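Local atomic coordinates of 2,4-dihydroxyhept-2-ene-1,7-dioic acid aldolase (Kordia algicida OT-1, PDB entry 6BDE), a protein that binds heme b and, as a member of the H-NOX family, probably serves as a sensor of nitric oxide. Residues A[64-75]-A[139-150]; A[113-121]-A[130-138]. The protein carries 1 engineered substitution. All coordinates share one frame; numbering follows the deposited sequence.

Contact 1: residues A[64-75]-A[139-150]; sequences DDLLLTYGEHFF and MHHFGLGLMNKT. Engineered in segment 64-75: Gly71 (natural residue Ala). With HEM (protoporphyrin IX containing Fe), chain B.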
loop_
_atom_site.group_PDB
_atom_site.type_symbol
_atom_site.label_atom_id
_atom_site.label_comp_id
_atom_site.label_asym_id
_atom_site.label_seq_id
_atom_site.Cartn_x
_atom_site.Cartn_y
_atom_site.Cartn_z
ATOM N N ASP A 64 -7.893 7.890 -3.147
ATOM C CA ASP A 64 -8.040 6.457 -3.383
ATOM C C ASP A 64 -7.191 6.003 -4.565
ATOM O O ASP A 64 -6.375 5.082 -4.450
ATOM C CB ASP A 64 -9.513 6.119 -3.632
ATOM C CG ASP A 64 -10.297 5.928 -2.353
ATOM O OD1 ASP A 64 -9.704 6.048 -1.263
ATOM O OD2 ASP A 64 -11.513 5.658 -2.443
ATOM N N ASP A 65 -7.372 6.655 -5.717
ATOM C CA ASP A 65 -6.677 6.237 -6.930
ATOM C C ASP A 65 -5.182 6.516 -6.843
ATOM O O ASP A 65 -4.371 5.748 -7.375
ATOM C CB ASP A 65 -7.284 6.940 -8.143
ATOM C CG ASP A 65 -8.603 6.330 -8.570
ATOM O OD1 ASP A 65 -9.106 5.435 -7.859
ATOM O OD2 ASP A 65 -9.139 6.751 -9.614
ATOM N N LEU A 66 -4.797 7.616 -6.193
ATOM C CA LEU A 66 -3.379 7.909 -6.022
ATOM C C LEU A 66 -2.699 6.847 -5.169
ATOM O O LEU A 66 -1.598 6.386 -5.496
ATOM C CB LEU A 66 -3.197 9.294 -5.401
ATOM C CG LEU A 66 -3.592 10.497 -6.260
ATOM C CD1 LEU A 66 -3.643 11.766 -5.420
ATOM C CD2 LEU A 66 -2.627 10.659 -7.425
ATOM N N LEU A 67 -3.343 6.440 -4.070
ATOM C CA LEU A 67 -2.767 5.415 -3.209
ATOM C C LEU A 67 -2.798 4.042 -3.869
ATOM O O LEU A 67 -1.900 3.226 -3.632
ATOM C CB LEU A 67 -3.502 5.379 -1.869
ATOM C CG LEU A 67 -3.147 6.494 -0.883
ATOM C CD1 LEU A 67 -3.969 6.368 0.391
ATOM C CD2 LEU A 67 -1.659 6.482 -0.570
ATOM N N LEU A 68 -3.815 3.766 -4.688
ATOM C CA LEU A 68 -3.846 2.509 -5.429
ATOM C C LEU A 68 -2.660 2.419 -6.381
ATOM O O LEU A 68 -1.943 1.413 -6.405
ATOM C CB LEU A 68 -5.168 2.380 -6.191
ATOM C CG LEU A 68 -5.556 1.000 -6.736
ATOM C CD1 LEU A 68 -7.068 0.885 -6.849
ATOM C CD2 LEU A 68 -4.902 0.705 -8.083
ATOM N N THR A 69 -2.443 3.470 -7.175
ATOM C CA THR A 69 -1.312 3.487 -8.098
ATOM C C THR A 69 0.011 3.382 -7.349
ATOM O O THR A 69 0.926 2.673 -7.784
ATOM C CB THR A 69 -1.350 4.758 -8.948
ATOM O OG1 THR A 69 -2.550 4.772 -9.733
ATOM C CG2 THR A 69 -0.146 4.822 -9.876
ATOM N N TYR A 70 0.127 4.073 -6.212
ATOM C CA TYR A 70 1.355 3.992 -5.427
ATOM C C TYR A 70 1.545 2.599 -4.839
ATOM O O TYR A 70 2.662 2.067 -4.839
ATOM C CB TYR A 70 1.346 5.045 -4.321
ATOM C CG TYR A 70 2.607 5.054 -3.488
ATOM C CD1 TYR A 70 3.852 4.879 -4.078
ATOM C CD2 TYR A 70 2.554 5.235 -2.112
ATOM C CE1 TYR A 70 5.008 4.882 -3.324
ATOM C CE2 TYR A 70 3.706 5.241 -1.349
ATOM C CZ TYR A 70 4.929 5.064 -1.961
ATOM O OH TYR A 70 6.081 5.068 -1.208
ATOM N N GLY A 71 0.469 1.994 -4.330
ATOM C CA GLY A 71 0.579 0.650 -3.783
ATOM C C GLY A 71 1.028 -0.365 -4.816
ATOM O O GLY A 71 1.812 -1.269 -4.512
ATOM N N GLU A 72 0.542 -0.231 -6.051
ATOM C CA GLU A 72 1.007 -1.109 -7.118
ATOM C C GLU A 72 2.477 -0.861 -7.429
ATOM O O GLU A 72 3.231 -1.807 -7.685
ATOM C CB GLU A 72 0.149 -0.916 -8.368
ATOM C CG GLU A 72 -1.306 -1.315 -8.183
ATOM C CD GLU A 72 -2.053 -1.446 -9.494
ATOM O OE1 GLU A 72 -1.592 -0.880 -10.507
ATOM O OE2 GLU A 72 -3.104 -2.122 -9.511
ATOM N N HIS A 73 2.905 0.405 -7.401
ATOM C CA HIS A 73 4.307 0.713 -7.659
ATOM C C HIS A 73 5.202 0.209 -6.535
ATOM O O HIS A 73 6.331 -0.232 -6.783
ATOM C CB HIS A 73 4.490 2.220 -7.848
ATOM C CG HIS A 73 5.918 2.665 -7.789
ATOM N ND1 HIS A 73 6.822 2.404 -8.796
ATOM C CD2 HIS A 73 6.601 3.349 -6.839
ATOM C CE1 HIS A 73 7.998 2.911 -8.472
ATOM N NE2 HIS A 73 7.891 3.489 -7.289
ATOM N N PHE A 74 4.719 0.264 -5.291
ATOM C CA PHE A 74 5.544 -0.153 -4.163
ATOM C C PHE A 74 5.807 -1.652 -4.155
ATOM O O PHE A 74 6.782 -2.092 -3.537
ATOM C CB PHE A 74 4.899 0.267 -2.841
ATOM C CG PHE A 74 5.841 0.220 -1.672
ATOM C CD1 PHE A 74 6.816 1.192 -1.511
ATOM C CD2 PHE A 74 5.761 -0.801 -0.739
ATOM C CE1 PHE A 74 7.689 1.149 -0.440
ATOM C CE2 PHE A 74 6.631 -0.848 0.335
ATOM C CZ PHE A 74 7.596 0.127 0.485
ATOM N N PHE A 75 4.965 -2.446 -4.822
ATOM C CA PHE A 75 5.235 -3.877 -4.912
ATOM C C PHE A 75 6.527 -4.142 -5.673
ATOM O O PHE A 75 7.273 -5.070 -5.340
ATOM C CB PHE A 75 4.063 -4.598 -5.576
ATOM C CG PHE A 75 4.143 -6.097 -5.483
ATOM C CD1 PHE A 75 3.552 -6.771 -4.427
ATOM C CD2 PHE A 75 4.811 -6.831 -6.449
ATOM C CE1 PHE A 75 3.625 -8.149 -4.338
ATOM C CE2 PHE A 75 4.888 -8.208 -6.366
ATOM C CZ PHE A 75 4.294 -8.868 -5.308
ATOM N N MET A 139 -5.077 3.748 4.818
ATOM C CA MET A 139 -4.390 3.490 3.553
ATOM C C MET A 139 -4.840 2.177 2.926
ATOM O O MET A 139 -4.024 1.397 2.428
ATOM C CB MET A 139 -2.879 3.506 3.761
ATOM C CG MET A 139 -2.344 4.869 4.176
ATOM S SD MET A 139 -0.565 4.892 4.457
ATOM C CE MET A 139 0.043 4.433 2.836
ATOM N N HIS A 140 -6.153 1.926 2.930
ATOM C CA HIS A 140 -6.677 0.663 2.418
ATOM C C HIS A 140 -6.365 0.480 0.937
ATOM O O HIS A 140 -6.104 -0.642 0.485
ATOM C CB HIS A 140 -8.186 0.590 2.664
ATOM C CG HIS A 140 -8.895 1.895 2.475
ATOM N ND1 HIS A 140 -9.282 2.360 1.237
ATOM C CD2 HIS A 140 -9.292 2.832 3.369
ATOM C CE1 HIS A 140 -9.884 3.527 1.374
ATOM N NE2 HIS A 140 -9.904 3.836 2.658
ATOM N N HIS A 141 -6.394 1.565 0.161
ATOM C CA HIS A 141 -6.109 1.452 -1.264
ATOM C C HIS A 141 -4.625 1.277 -1.555
ATOM O O HIS A 141 -4.273 0.740 -2.611
ATOM C CB HIS A 141 -6.659 2.669 -2.012
ATOM C CG HIS A 141 -8.056 2.476 -2.512
ATOM N ND1 HIS A 141 -9.102 2.136 -1.682
ATOM C CD2 HIS A 141 -8.576 2.554 -3.760
ATOM C CE1 HIS A 141 -10.209 2.023 -2.394
ATOM N NE2 HIS A 141 -9.917 2.271 -3.658
ATOM N N PHE A 142 -3.750 1.721 -0.649
ATOM C CA PHE A 142 -2.343 1.350 -0.750
ATOM C C PHE A 142 -2.177 -0.158 -0.618
ATOM O O PHE A 142 -1.438 -0.780 -1.390
ATOM C CB PHE A 142 -1.527 2.083 0.317
ATOM C CG PHE A 142 -0.053 1.784 0.269
ATOM C CD1 PHE A 142 0.754 2.353 -0.702
ATOM C CD2 PHE A 142 0.526 0.942 1.204
ATOM C CE1 PHE A 142 2.111 2.080 -0.745
ATOM C CE2 PHE A 142 1.882 0.666 1.169
ATOM C CZ PHE A 142 2.675 1.236 0.192
ATOM N N GLY A 143 -2.870 -0.764 0.348
ATOM C CA GLY A 143 -2.855 -2.209 0.463
ATOM C C GLY A 143 -3.550 -2.902 -0.691
ATOM O O GLY A 143 -3.135 -3.988 -1.103
ATOM N N LEU A 144 -4.611 -2.291 -1.229
ATOM C CA LEU A 144 -5.292 -2.872 -2.381
ATOM C C LEU A 144 -4.362 -2.949 -3.584
ATOM O O LEU A 144 -4.361 -3.948 -4.312
ATOM C CB LEU A 144 -6.544 -2.058 -2.718
ATOM C CG LEU A 144 -7.296 -2.435 -3.997
ATOM C CD1 LEU A 144 -7.740 -3.888 -3.964
ATOM C CD2 LEU A 144 -8.490 -1.516 -4.206
ATOM N N GLY A 145 -3.560 -1.906 -3.805
ATOM C CA GLY A 145 -2.608 -1.941 -4.902
ATOM C C GLY A 145 -1.544 -3.005 -4.712
ATOM O O GLY A 145 -1.115 -3.645 -5.676
ATOM N N LEU A 146 -1.104 -3.209 -3.468
ATOM C CA LEU A 146 -0.160 -4.285 -3.189
ATOM C C LEU A 146 -0.808 -5.649 -3.391
ATOM O O LEU A 146 -0.154 -6.592 -3.854
ATOM C CB LEU A 146 0.383 -4.151 -1.765
ATOM C CG LEU A 146 1.358 -2.997 -1.514
ATOM C CD1 LEU A 146 1.493 -2.719 -0.027
ATOM C CD2 LEU A 146 2.715 -3.302 -2.124
ATOM N N MET A 147 -2.094 -5.773 -3.047
ATOM C CA MET A 147 -2.803 -7.027 -3.277
ATOM C C MET A 147 -2.969 -7.303 -4.766
ATOM O O MET A 147 -2.829 -8.449 -5.209
ATOM C CB MET A 147 -4.166 -6.998 -2.589
ATOM C CG MET A 147 -4.123 -7.036 -1.069
ATOM S SD MET A 147 -5.794 -7.029 -0.392
ATOM C CE MET A 147 -5.471 -6.975 1.367
ATOM N N ASN A 148 -3.281 -6.265 -5.550
ATOM C CA ASN A 148 -3.409 -6.429 -6.996
ATOM C C ASN A 148 -2.138 -7.015 -7.597
ATOM O O ASN A 148 -2.189 -7.955 -8.399
ATOM C CB ASN A 148 -3.730 -5.084 -7.653
ATOM C CG ASN A 148 -5.163 -4.648 -7.432
ATOM O OD1 ASN A 148 -5.997 -5.421 -6.960
ATOM N ND2 ASN A 148 -5.460 -3.400 -7.778
ATOM N N LYS A 149 -0.983 -6.469 -7.214
ATOM C CA LYS A 149 0.286 -6.931 -7.758
ATOM C C LYS A 149 0.740 -8.251 -7.151
ATOM O O LYS A 149 1.562 -8.945 -7.761
ATOM C CB LYS A 149 1.362 -5.865 -7.555
ATOM C CG LYS A 149 1.181 -4.642 -8.438
ATOM C CD LYS A 149 1.281 -5.018 -9.908
ATOM C CE LYS A 149 1.025 -3.819 -10.805
ATOM N NZ LYS A 149 1.228 -4.153 -12.243
ATOM N N THR A 150 0.234 -8.609 -5.970
ATOM C CA THR A 150 0.509 -9.933 -5.420
ATOM C C THR A 150 -0.080 -11.016 -6.312
ATOM O O THR A 150 0.578 -12.019 -6.615
ATOM C CB THR A 150 -0.051 -10.040 -4.000
ATOM O OG1 THR A 150 0.617 -9.102 -3.148
ATOM C CG2 THR A 150 0.146 -11.449 -3.451
HETATM C CHA HEM B . 3.149 -0.016 5.488
HETATM C CHB HEM B . 7.201 -3.351 4.093
HETATM C CHC HEM B . 3.568 -6.886 1.927
HETATM C CHD HEM B . -0.478 -3.426 3.104
HETATM C C1A HEM B . 4.492 -0.986 5.088
HETATM C C2A HEM B . 5.664 -0.213 5.265
HETATM C C3A HEM B . 6.656 -1.039 4.922
HETATM C C4A HEM B . 6.009 -2.237 4.560
HETATM C CMA HEM B . 8.156 -0.751 4.929
HETATM C CAA HEM B . 5.778 1.226 5.766
HETATM C CBA HEM B . 5.888 1.186 7.294
HETATM C CGA HEM B . 6.143 2.576 7.870
HETATM O O1A HEM B . 6.455 2.703 9.084
HETATM O O2A HEM B . 6.044 3.596 7.138
HETATM C C1B HEM B . 6.336 -4.544 3.338
HETATM C C2B HEM B . 7.092 -5.594 2.501
HETATM C C3B HEM B . 6.097 -6.469 1.974
HETATM C C4B HEM B . 4.800 -5.933 2.505
HETATM C CMB HEM B . 8.604 -5.679 2.293
HETATM C CAB HEM B . 6.287 -7.695 1.087
HETATM C CBB HEM B . 7.058 -8.690 1.473
HETATM C C1C HEM B . 2.198 -5.894 2.195
HETATM C C2C HEM B . 1.097 -6.352 1.439
HETATM C C3C HEM B . 0.104 -5.496 1.733
HETATM C C4C HEM B . 0.673 -4.588 2.647
HETATM C CMC HEM B . 1.045 -7.555 0.499
HETATM C CAC HEM B . -1.327 -5.509 1.207
HETATM C CBC HEM B . -2.297 -5.959 1.973
HETATM C C1D HEM B . 0.470 -2.255 3.835
HETATM C C2D HEM B . -0.342 -0.992 3.997
HETATM C C3D HEM B . 0.545 -0.067 4.612
HETATM C C4D HEM B . 1.884 -0.814 4.798
HETATM C CMD HEM B . -1.799 -0.754 3.609
HETATM C CAD HEM B . 0.227 1.375 5.007
HETATM C CBD HEM B . 0.334 1.567 6.517
HETATM C CGD HEM B . -1.056 1.451 7.132
HETATM O O1D HEM B . -2.007 0.998 6.442
HETATM O O2D HEM B . -1.242 1.803 8.326
HETATM N NA HEM B . 4.606 -2.279 4.567
HETATM N NB HEM B . 4.801 -4.682 3.308
HETATM N NC HEM B . 2.036 -4.727 2.952
HETATM N ND HEM B . 1.906 -2.248 4.227
HETATM FE FE HEM B . 3.260 -3.750 4.225
#
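The carbonyl oxygen of Leu146, close to the ring of Phe75 on the facing helix, is gripped twice by Thr150: OG1 reaches Leu146 O at 2.7 Å and the backbone N approaches from the opposite face of the carbonyl plane. The contact is a close-packed helix pair in the core of the H-NOX domain, with segment axes 6.5 Å apart and crossing at -42°. Gly71, engineered in place of the natural alanine, meets Gly145 with 4.3 Å between their CA atoms, and the backbones here touch directly: Gly71 CA lies 3.4 Å from Phe142 O in a CA-H...O contact. Phe142 is the knob, set among Leu67, Tyr70, Gly71 and Phe74. With chi1 at -179°, its CG trans to the main-chain nitrogen, the ring reaches both ways: CE1 touches Tyr70 CD2 at 3.5 Å, while CD2 lies 3.5 Å from HEM C2D, the pyrrole carbon meeting the ring at its edge. Phe75 receives Lys149 CB over one face in a CH-pi contact, and the amine of Lys149 pairs with Glu152. Just before these residues in the chain, Asn148 ND2 donates in its amide plane to the anti lone pair of Glu72 OE2 (3.2 Å, 159°). The carboxylate of Asp64 stacks nearly parallel on His141, CG 3.8 Å above the ring centre, and Leu144 CD2 covers the opposite face.

Contact 2: residues A[113-121]-A[130-138]; sequences DAELPTFVV and TMIYKSSRA. With HEM (protoporphyrin IX containing Fe), chain B.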
loop_
_atom_site.group_PDB
_atom_site.type_symbol
_atom_site.label_atom_id
_atom_site.label_comp_id
_atom_site.label_asym_id
_atom_site.label_seq_id
_atom_site.Cartn_x
_atom_site.Cartn_y
_atom_site.Cartn_z
ATOM N N ASP A 113 11.027 1.024 14.180
ATOM C CA ASP A 113 10.113 2.146 14.325
ATOM C C ASP A 113 8.966 2.106 13.323
ATOM O O ASP A 113 8.277 3.116 13.148
ATOM C CB ASP A 113 10.874 3.467 14.183
ATOM C CG ASP A 113 11.874 3.688 15.298
ATOM O OD1 ASP A 113 11.745 3.034 16.354
ATOM O OD2 ASP A 113 12.793 4.513 15.117
ATOM N N ALA A 114 8.750 0.971 12.662
ATOM C CA ALA A 114 7.700 0.882 11.658
ATOM C C ALA A 114 6.329 1.046 12.297
ATOM O O ALA A 114 6.083 0.580 13.414
ATOM C CB ALA A 114 7.775 -0.455 10.920
ATOM N N GLU A 115 5.436 1.722 11.582
ATOM C CA GLU A 115 4.046 1.893 11.992
ATOM C C GLU A 115 3.193 1.194 10.939
ATOM O O GLU A 115 2.992 1.718 9.838
ATOM C CB GLU A 115 3.697 3.369 12.145
ATOM C CG GLU A 115 4.481 4.047 13.262
ATOM C CD GLU A 115 4.204 5.533 13.367
ATOM O OE1 GLU A 115 3.073 5.954 13.050
ATOM O OE2 GLU A 115 5.122 6.280 13.769
ATOM N N LEU A 116 2.704 0.006 11.280
ATOM C CA LEU A 116 2.084 -0.902 10.334
ATOM C C LEU A 116 0.610 -1.111 10.664
ATOM O O LEU A 116 0.198 -0.944 11.816
ATOM C CB LEU A 116 2.809 -2.254 10.345
ATOM C CG LEU A 116 4.304 -2.185 10.029
ATOM C CD1 LEU A 116 5.017 -3.437 10.513
ATOM C CD2 LEU A 116 4.521 -1.984 8.537
ATOM N N PRO A 117 -0.206 -1.468 9.679
ATOM C CA PRO A 117 -1.612 -1.774 9.944
ATOM C C PRO A 117 -1.744 -3.182 10.516
ATOM O O PRO A 117 -0.769 -3.915 10.666
ATOM C CB PRO A 117 -2.253 -1.666 8.562
ATOM C CG PRO A 117 -1.170 -2.104 7.638
ATOM C CD PRO A 117 0.125 -1.616 8.250
ATOM N N THR A 118 -2.979 -3.551 10.839
ATOM C CA THR A 118 -3.303 -4.901 11.270
ATOM C C THR A 118 -4.225 -5.555 10.251
ATOM O O THR A 118 -5.144 -4.916 9.729
ATOM C CB THR A 118 -3.964 -4.909 12.653
ATOM O OG1 THR A 118 -4.974 -3.896 12.713
ATOM C CG2 THR A 118 -2.931 -4.646 13.734
ATOM N N PHE A 119 -3.958 -6.822 9.953
ATOM C CA PHE A 119 -4.815 -7.639 9.107
ATOM C C PHE A 119 -5.246 -8.862 9.902
ATOM O O PHE A 119 -4.400 -9.588 10.434
ATOM C CB PHE A 119 -4.099 -8.068 7.823
ATOM C CG PHE A 119 -4.007 -6.986 6.783
ATOM C CD1 PHE A 119 -5.058 -6.752 5.909
ATOM C CD2 PHE A 119 -2.864 -6.212 6.669
ATOM C CE1 PHE A 119 -4.973 -5.761 4.947
ATOM C CE2 PHE A 119 -2.772 -5.219 5.709
ATOM C CZ PHE A 119 -3.829 -4.994 4.848
ATOM N N VAL A 120 -6.553 -9.084 9.991
ATOM C CA VAL A 120 -7.113 -10.210 10.729
ATOM C C VAL A 120 -7.924 -11.056 9.759
ATOM O O VAL A 120 -8.900 -10.572 9.172
ATOM C CB VAL A 120 -7.981 -9.746 11.908
ATOM C CG1 VAL A 120 -8.514 -10.944 12.679
ATOM C CG2 VAL A 120 -7.183 -8.829 12.818
ATOM N N VAL A 121 -7.522 -12.312 9.593
ATOM C CA VAL A 121 -8.241 -13.234 8.722
ATOM C C VAL A 121 -9.502 -13.706 9.434
ATOM O O VAL A 121 -9.450 -14.143 10.591
ATOM C CB VAL A 121 -7.349 -14.422 8.332
ATOM C CG1 VAL A 121 -8.133 -15.422 7.491
ATOM C CG2 VAL A 121 -6.118 -13.938 7.584
ATOM N N THR A 130 -11.045 -13.413 3.338
ATOM C CA THR A 130 -11.711 -12.251 3.911
ATOM C C THR A 130 -10.898 -11.777 5.107
ATOM O O THR A 130 -10.700 -12.534 6.064
ATOM C CB THR A 130 -13.147 -12.577 4.327
ATOM O OG1 THR A 130 -13.912 -12.939 3.170
ATOM C CG2 THR A 130 -13.795 -11.373 4.999
ATOM N N MET A 131 -10.425 -10.534 5.048
ATOM C CA MET A 131 -9.586 -9.969 6.092
ATOM C C MET A 131 -10.123 -8.611 6.520
ATOM O O MET A 131 -10.735 -7.888 5.730
ATOM C CB MET A 131 -8.131 -9.816 5.629
ATOM C CG MET A 131 -7.398 -11.125 5.410
ATOM S SD MET A 131 -5.631 -10.869 5.171
ATOM C CE MET A 131 -5.634 -9.818 3.723
ATOM N N ILE A 132 -9.879 -8.272 7.782
ATOM C CA ILE A 132 -10.231 -6.969 8.332
ATOM C C ILE A 132 -8.962 -6.133 8.414
ATOM O O ILE A 132 -7.994 -6.521 9.079
ATOM C CB ILE A 132 -10.898 -7.096 9.711
ATOM C CG1 ILE A 132 -12.123 -8.006 9.634
ATOM C CG2 ILE A 132 -11.296 -5.722 10.229
ATOM C CD1 ILE A 132 -13.203 -7.497 8.705
ATOM N N TYR A 133 -8.967 -4.993 7.734
ATOM C CA TYR A 133 -7.859 -4.050 7.757
ATOM C C TYR A 133 -8.173 -2.954 8.764
ATOM O O TYR A 133 -9.264 -2.379 8.739
ATOM C CB TYR A 133 -7.632 -3.457 6.363
ATOM C CG TYR A 133 -6.795 -2.194 6.326
ATOM C CD1 TYR A 133 -5.411 -2.259 6.235
ATOM C CD2 TYR A 133 -7.390 -0.938 6.353
ATOM C CE1 TYR A 133 -4.643 -1.111 6.189
ATOM C CE2 TYR A 133 -6.629 0.215 6.312
ATOM C CZ TYR A 133 -5.256 0.122 6.229
ATOM O OH TYR A 133 -4.490 1.266 6.184
ATOM N N LYS A 134 -7.224 -2.674 9.654
ATOM C CA LYS A 134 -7.386 -1.633 10.661
ATOM C C LYS A 134 -6.125 -0.784 10.700
ATOM O O LYS A 134 -5.024 -1.313 10.882
ATOM C CB LYS A 134 -7.678 -2.233 12.040
ATOM C CG LYS A 134 -9.122 -2.663 12.226
ATOM C CD LYS A 134 -9.444 -2.952 13.683
ATOM C CE LYS A 134 -10.868 -3.464 13.831
ATOM N NZ LYS A 134 -11.260 -3.655 15.253
ATOM N N SER A 135 -6.294 0.527 10.528
ATOM C CA SER A 135 -5.190 1.476 10.610
ATOM C C SER A 135 -5.723 2.898 10.685
ATOM O O SER A 135 -6.594 3.280 9.896
ATOM C CB SER A 135 -4.254 1.331 9.409
ATOM O OG SER A 135 -3.316 2.393 9.373
ATOM N N SER A 136 -5.204 3.693 11.623
ATOM C CA SER A 136 -5.626 5.086 11.732
ATOM C C SER A 136 -5.277 5.893 10.488
ATOM O O SER A 136 -5.840 6.975 10.286
ATOM C CB SER A 136 -4.990 5.731 12.963
ATOM O OG SER A 136 -3.578 5.767 12.841
ATOM N N ARG A 137 -4.367 5.393 9.654
ATOM C CA ARG A 137 -3.919 6.106 8.467
ATOM C C ARG A 137 -4.817 5.880 7.257
ATOM O O ARG A 137 -4.672 6.597 6.259
ATOM C CB ARG A 137 -2.477 5.701 8.136
ATOM C CG ARG A 137 -1.484 6.098 9.224
ATOM C CD ARG A 137 -0.124 5.458 9.016
ATOM N NE ARG A 137 -0.104 4.058 9.430
ATOM C CZ ARG A 137 0.049 3.652 10.687
ATOM N NH1 ARG A 137 0.192 4.540 11.661
ATOM N NH2 ARG A 137 0.057 2.356 10.970
ATOM N N ALA A 138 -5.730 4.909 7.323
ATOM C CA ALA A 138 -6.752 4.700 6.294
ATOM C C ALA A 138 -6.137 4.548 4.905
ATOM O O ALA A 138 -6.601 5.138 3.927
ATOM C CB ALA A 138 -7.782 5.831 6.311
HETATM C CHA HEM B . 3.149 -0.016 5.488
HETATM C CHB HEM B . 7.201 -3.351 4.093
HETATM C CHC HEM B . 3.568 -6.886 1.927
HETATM C CHD HEM B . -0.478 -3.426 3.104
HETATM C C1A HEM B . 4.492 -0.986 5.088
HETATM C C2A HEM B . 5.664 -0.213 5.265
HETATM C C3A HEM B . 6.656 -1.039 4.922
HETATM C C4A HEM B . 6.009 -2.237 4.560
HETATM C CMA HEM B . 8.156 -0.751 4.929
HETATM C CAA HEM B . 5.778 1.226 5.766
HETATM C CBA HEM B . 5.888 1.186 7.294
HETATM C CGA HEM B . 6.143 2.576 7.870
HETATM O O1A HEM B . 6.455 2.703 9.084
HETATM O O2A HEM B . 6.044 3.596 7.138
HETATM C C1B HEM B . 6.336 -4.544 3.338
HETATM C C2B HEM B . 7.092 -5.594 2.501
HETATM C C3B HEM B . 6.097 -6.469 1.974
HETATM C C4B HEM B . 4.800 -5.933 2.505
HETATM C CMB HEM B . 8.604 -5.679 2.293
HETATM C CAB HEM B . 6.287 -7.695 1.087
HETATM C CBB HEM B . 7.058 -8.690 1.473
HETATM C C1C HEM B . 2.198 -5.894 2.195
HETATM C C2C HEM B . 1.097 -6.352 1.439
HETATM C C3C HEM B . 0.104 -5.496 1.733
HETATM C C4C HEM B . 0.673 -4.588 2.647
HETATM C CMC HEM B . 1.045 -7.555 0.499
HETATM C CAC HEM B . -1.327 -5.509 1.207
HETATM C CBC HEM B . -2.297 -5.959 1.973
HETATM C C1D HEM B . 0.470 -2.255 3.835
HETATM C C2D HEM B . -0.342 -0.992 3.997
HETATM C C3D HEM B . 0.545 -0.067 4.612
HETATM C C4D HEM B . 1.884 -0.814 4.798
HETATM C CMD HEM B . -1.799 -0.754 3.609
HETATM C CAD HEM B . 0.227 1.375 5.007
HETATM C CBD HEM B . 0.334 1.567 6.517
HETATM C CGD HEM B . -1.056 1.451 7.132
HETATM O O1D HEM B . -2.007 0.998 6.442
HETATM O O2D HEM B . -1.242 1.803 8.326
HETATM N NA HEM B . 4.606 -2.279 4.567
HETATM N NB HEM B . 4.801 -4.682 3.308
HETATM N NC HEM B . 2.036 -4.727 2.952
HETATM N ND HEM B . 1.906 -2.248 4.227
HETATM FE FE HEM B . 3.260 -3.750 4.225
HETATM O O HOH W 1 0.184 7.372 12.135
HETATM O O HOH W 2 0.006 1.471 13.802
HETATM O O HOH W 3 -7.207 -5.558 11.660
#
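Glu115 and Arg137, whose side chains cross at about a right angle, each hold a heme propionate, Glu115 through its backbone, Arg137 through its guanidinium. Glu115 N donates to HEM O1A at 2.9 Å, almost straight (172°). On the other propionate, Arg137 NE reaches HEM O2D at 2.8 Å and NH2 adds a weak second bond; a bend at chi3 (-78°) turns the guanidinium to it. Ser135 OG also hydrogen-bonds HEM O2D, at a doubtfully short modelled distance, and Tyr133 OH hydrogen-bonds HEM O1D, which lies in the plane of the tyrosine ring.

Behind this shell, Ser135 OG accepts from Arg137 N at 3.2 Å in an ST turn, tying the propionate partners together. Glu115 OE1 faces Arg137 NH1 at 3.5 Å from well outside the guanidinium plane, a purely electrostatic pairing that a water bridges, weakly at OE1, while OE2 pairs with Arg44. Pro117 CB packs on Tyr133 CE1 at 3.4 Å, and the ring of Phe119 lies obliquely between Tyr133 and the Met131 methyl. Antiparallel strands set these positions: Thr118 N hydrogen-bonds Lys134 O at 3.0 Å, and Val120 and Ile132 exchange backbone bonds. Tyr133, Ser135 and Arg137 form the Tyr-x-Ser-x-Arg propionate clamp characteristic of H-NOX proteins.

Contacts 1 and 2, with centres about 14 Å apart, meet at one heme: contact 1 lines one face, contact 2 the other face and the propionate edge. The 139-150 helix lays Leu146 and Phe142 against one side of the porphyrin; Leu116 and Pro117 lie on the other, beside His104, the axial ligand of the iron. The chain runs directly from strand 128-134 through the Arg137 turn into the helix, and a probable hydrogen bond from Met139 N to Tyr133 OH (2.9 Å) joins the helix start to a propionate-holding residue. Beside the vinyl carbon HEM CBC, which Met147 CE and Phe119 CZ also touch, Met147 CE meets Met131 CE at 3.7 Å and Phe119 CE1 at 3.8 Å.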